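PDB 1DVP: hepatocyte growth factor-regulated tyrosine kinase substrate from Drosophila melanogaster, which helps endosomal membranes invaginate into multivesicular bodies, dampening tyrosine kinase receptor signalling by promoting degradation of the active receptors, and binds ubiquitin. Local coordinates for residues Cys191-Pro199 / Val207-Leu217. Numbering follows the deposited sequence.
Sequences CTAKQCPLP and VRVCDGCFAAL. With ZN (zinc ion), chain C; ZN (zinc ion), chain B.
V207 pairs with C196 through two backbone bonds, N to C196 O at 2.9 Å and O from C196 N, fixing an antiparallel hairpin of the FYVE zinc finger. On the opposite face of this ribbon from V207, R208 starts anti to its own N (chi1 174°) and bends at chi3, bringing CG and CD obliquely across T192 CB and NH1 to T192 OG1 at 3.2 Å, tilted from the guanidinium plane. That hydroxyl is also bonded to C188 O, and R208 NE holds a citrate, probably from the crystallisation liquor. Replacing R208 with an alanine would probably leave T192 OG1 without this donor and uncover the threonine's flank. V209 N then bonds almost straight to K194 O (3.1 Å), while a water accepts from K194 N and lies within reach of V209 O and D211 OD1. C210 binds one zinc through SG and caps the helix by accepting from C213 N; C213 is a second ligand, with C180 and C183 completing the site. D211 N bonds to the carbonyl O of C191, whose SG binds the other zinc, and its OD1 takes K194 NZ in a salt bridge at 3.1 Å from above the carboxylate plane. K194 CD sits 3.6 Å from the F214 ring centroid, over its face, a CH-pi contact. L217 CD1 packs tightly on L198 CD2 (3.4 Å) and touches C196 SG. Polar bonds thus link the two zincs' neighbourhoods through D211 and C191, while apolar contacts close the far end.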
loop_
_atom_site.group_PDB
_atom_site.type_symbol
_atom_site.label_atom_id
_atom_site.label_comp_id
_atom_site.label_asym_id
_atom_site.label_seq_id
_atom_site.Cartn_x
_atom_site.Cartn_y
_atom_site.Cartn_z
ATOM N N CYS A 191 1.711 -15.716 1.170
ATOM C CA CYS A 191 2.865 -15.407 0.322
ATOM C C CYS A 191 3.634 -14.141 0.789
ATOM O O CYS A 191 4.597 -13.765 0.156
ATOM C CB CYS A 191 2.452 -15.208 -1.144
ATOM S SG CYS A 191 2.011 -16.802 -1.985
ATOM N N THR A 192 3.184 -13.501 1.868
ATOM C CA THR A 192 3.817 -12.289 2.430
ATOM C C THR A 192 3.843 -12.403 3.954
ATOM O O THR A 192 3.509 -11.458 4.669
ATOM C CB THR A 192 3.015 -10.964 2.025
ATOM O OG1 THR A 192 1.598 -11.155 2.208
ATOM C CG2 THR A 192 3.276 -10.649 0.613
ATOM N N ALA A 193 4.228 -13.576 4.452
ATOM C CA ALA A 193 4.250 -13.796 5.906
ATOM C C ALA A 193 5.621 -13.413 6.539
ATOM O O ALA A 193 5.797 -13.446 7.766
ATOM C CB ALA A 193 3.851 -15.312 6.223
ATOM N N LYS A 194 6.585 -13.054 5.711
ATOM C CA LYS A 194 7.903 -12.654 6.205
ATOM C C LYS A 194 8.048 -11.132 6.071
ATOM O O LYS A 194 7.316 -10.456 5.341
ATOM C CB LYS A 194 9.038 -13.319 5.423
ATOM C CG LYS A 194 9.070 -14.887 5.462
ATOM C CD LYS A 194 10.258 -15.386 4.635
ATOM C CE LYS A 194 10.111 -16.850 4.126
ATOM N NZ LYS A 194 10.161 -16.813 2.622
ATOM N N GLN A 195 9.006 -10.601 6.798
ATOM C CA GLN A 195 9.233 -9.171 6.779
ATOM C C GLN A 195 10.706 -8.909 6.919
ATOM O O GLN A 195 11.489 -9.815 7.264
ATOM C CB GLN A 195 8.457 -8.526 7.902
ATOM C CG GLN A 195 8.787 -9.056 9.271
ATOM C CD GLN A 195 7.937 -8.360 10.308
ATOM O OE1 GLN A 195 6.762 -8.065 10.037
ATOM N NE2 GLN A 195 8.509 -8.085 11.509
ATOM N N CYS A 196 11.087 -7.678 6.607
ATOM C CA CYS A 196 12.468 -7.229 6.680
ATOM C C CYS A 196 12.511 -5.729 6.430
ATOM O O CYS A 196 11.537 -5.123 5.945
ATOM C CB CYS A 196 13.371 -7.964 5.681
ATOM S SG CYS A 196 13.092 -7.582 3.949
ATOM N N PRO A 197 13.636 -5.099 6.808
ATOM C CA PRO A 197 13.690 -3.655 6.578
ATOM C C PRO A 197 14.008 -3.334 5.133
ATOM O O PRO A 197 14.476 -4.201 4.391
ATOM C CB PRO A 197 14.764 -3.183 7.580
ATOM C CG PRO A 197 15.631 -4.363 7.750
ATOM C CD PRO A 197 14.669 -5.539 7.757
ATOM N N LEU A 198 13.693 -2.116 4.697
ATOM C CA LEU A 198 14.006 -1.728 3.324
ATOM C C LEU A 198 14.625 -0.369 3.518
ATOM O O LEU A 198 14.091 0.690 3.119
ATOM C CB LEU A 198 12.739 -1.666 2.499
ATOM C CG LEU A 198 12.043 -3.042 2.397
ATOM C CD1 LEU A 198 10.652 -2.840 1.822
ATOM C CD2 LEU A 198 12.841 -3.982 1.524
ATOM N N PRO A 199 15.806 -0.393 4.122
ATOM C CA PRO A 199 16.483 0.874 4.395
ATOM C C PRO A 199 16.758 1.763 3.169
ATOM O O PRO A 199 16.828 2.986 3.279
ATOM C CB PRO A 199 17.703 0.427 5.207
ATOM C CG PRO A 199 18.012 -0.957 4.630
ATOM C CD PRO A 199 16.661 -1.575 4.364
ATOM N N VAL A 207 9.164 -4.563 7.518
ATOM C CA VAL A 207 7.836 -4.440 6.960
ATOM C C VAL A 207 7.504 -5.707 6.120
ATOM O O VAL A 207 8.385 -6.484 5.753
ATOM C CB VAL A 207 7.749 -3.179 6.058
ATOM C CG1 VAL A 207 7.857 -1.886 6.897
ATOM C CG2 VAL A 207 8.863 -3.205 5.028
ATOM N N ARG A 208 6.223 -5.881 5.780
ATOM C CA ARG A 208 5.777 -7.053 5.007
ATOM C C ARG A 208 6.387 -7.092 3.583
ATOM O O ARG A 208 6.381 -6.073 2.926
ATOM C CB ARG A 208 4.238 -7.001 4.918
ATOM C CG ARG A 208 3.638 -8.091 4.003
ATOM C CD ARG A 208 2.188 -7.814 3.698
ATOM N NE ARG A 208 1.419 -7.740 4.930
ATOM C CZ ARG A 208 0.968 -8.781 5.619
ATOM N NH1 ARG A 208 1.205 -10.007 5.205
ATOM N NH2 ARG A 208 0.257 -8.587 6.710
ATOM N N VAL A 209 6.960 -8.239 3.144
ATOM C CA VAL A 209 7.468 -8.398 1.785
ATOM C C VAL A 209 6.981 -9.782 1.219
ATOM O O VAL A 209 6.660 -10.687 1.971
ATOM C CB VAL A 209 9.013 -8.366 1.712
ATOM C CG1 VAL A 209 9.552 -6.964 2.051
ATOM C CG2 VAL A 209 9.631 -9.352 2.687
ATOM N N CYS A 210 6.928 -9.936 -0.088
ATOM C CA CYS A 210 6.541 -11.203 -0.688
ATOM C C CYS A 210 7.787 -12.140 -0.716
ATOM O O CYS A 210 8.951 -11.717 -0.539
ATOM C CB CYS A 210 6.015 -10.973 -2.114
ATOM S SG CYS A 210 7.302 -10.629 -3.264
ATOM N N ASP A 211 7.517 -13.413 -0.956
ATOM C CA ASP A 211 8.556 -14.429 -0.998
ATOM C C ASP A 211 9.598 -14.148 -2.052
ATOM O O ASP A 211 10.747 -14.227 -1.768
ATOM C CB ASP A 211 7.910 -15.817 -1.177
ATOM C CG ASP A 211 7.248 -16.269 0.099
ATOM O OD1 ASP A 211 7.626 -15.726 1.131
ATOM O OD2 ASP A 211 6.378 -17.143 0.109
ATOM N N GLY A 212 9.191 -13.804 -3.262
ATOM C CA GLY A 212 10.164 -13.487 -4.299
ATOM C C GLY A 212 11.130 -12.376 -3.890
ATOM O O GLY A 212 12.342 -12.487 -4.112
ATOM N N CYS A 213 10.588 -11.286 -3.319
ATOM C CA CYS A 213 11.403 -10.131 -2.854
ATOM C C CYS A 213 12.270 -10.510 -1.657
ATOM O O CYS A 213 13.417 -10.136 -1.591
ATOM C CB CYS A 213 10.492 -8.921 -2.488
ATOM S SG CYS A 213 9.881 -8.130 -3.997
ATOM N N PHE A 214 11.726 -11.243 -0.702
ATOM C CA PHE A 214 12.515 -11.662 0.450
ATOM C C PHE A 214 13.730 -12.484 -0.015
ATOM O O PHE A 214 14.821 -12.401 0.579
ATOM C CB PHE A 214 11.685 -12.538 1.358
ATOM C CG PHE A 214 12.419 -12.999 2.564
ATOM C CD1 PHE A 214 12.442 -12.221 3.699
ATOM C CD2 PHE A 214 13.085 -14.234 2.564
ATOM C CE1 PHE A 214 13.104 -12.653 4.824
ATOM C CE2 PHE A 214 13.758 -14.681 3.694
ATOM C CZ PHE A 214 13.768 -13.894 4.823
ATOM N N ALA A 215 13.555 -13.246 -1.096
ATOM C CA ALA A 215 14.659 -14.070 -1.599
ATOM C C ALA A 215 15.685 -13.190 -2.299
ATOM O O ALA A 215 16.900 -13.358 -2.086
ATOM C CB ALA A 215 14.141 -15.153 -2.559
ATOM N N ALA A 216 15.191 -12.256 -3.119
ATOM C CA ALA A 216 16.036 -11.346 -3.903
ATOM C C ALA A 216 16.822 -10.391 -3.035
ATOM O O ALA A 216 17.979 -10.082 -3.350
ATOM C CB ALA A 216 15.177 -10.550 -4.956
ATOM N N LEU A 217 16.186 -9.932 -1.959
ATOM C CA LEU A 217 16.789 -9.022 -0.986
ATOM C C LEU A 217 17.852 -9.773 -0.187
ATOM O O LEU A 217 18.848 -9.206 0.228
ATOM C CB LEU A 217 15.727 -8.496 -0.006
ATOM C CG LEU A 217 14.853 -7.306 -0.468
ATOM C CD1 LEU A 217 13.731 -7.091 0.532
ATOM C CD2 LEU A 217 15.697 -6.006 -0.622
HETATM ZN ZN ZN C . 7.572 -8.242 -3.485
HETATM ZN ZN ZN B . -0.279 -16.264 -2.381
HETATM O O HOH W 1 5.427 -16.166 3.250
HETATM O O HOH W 2 7.005 -13.291 2.896
#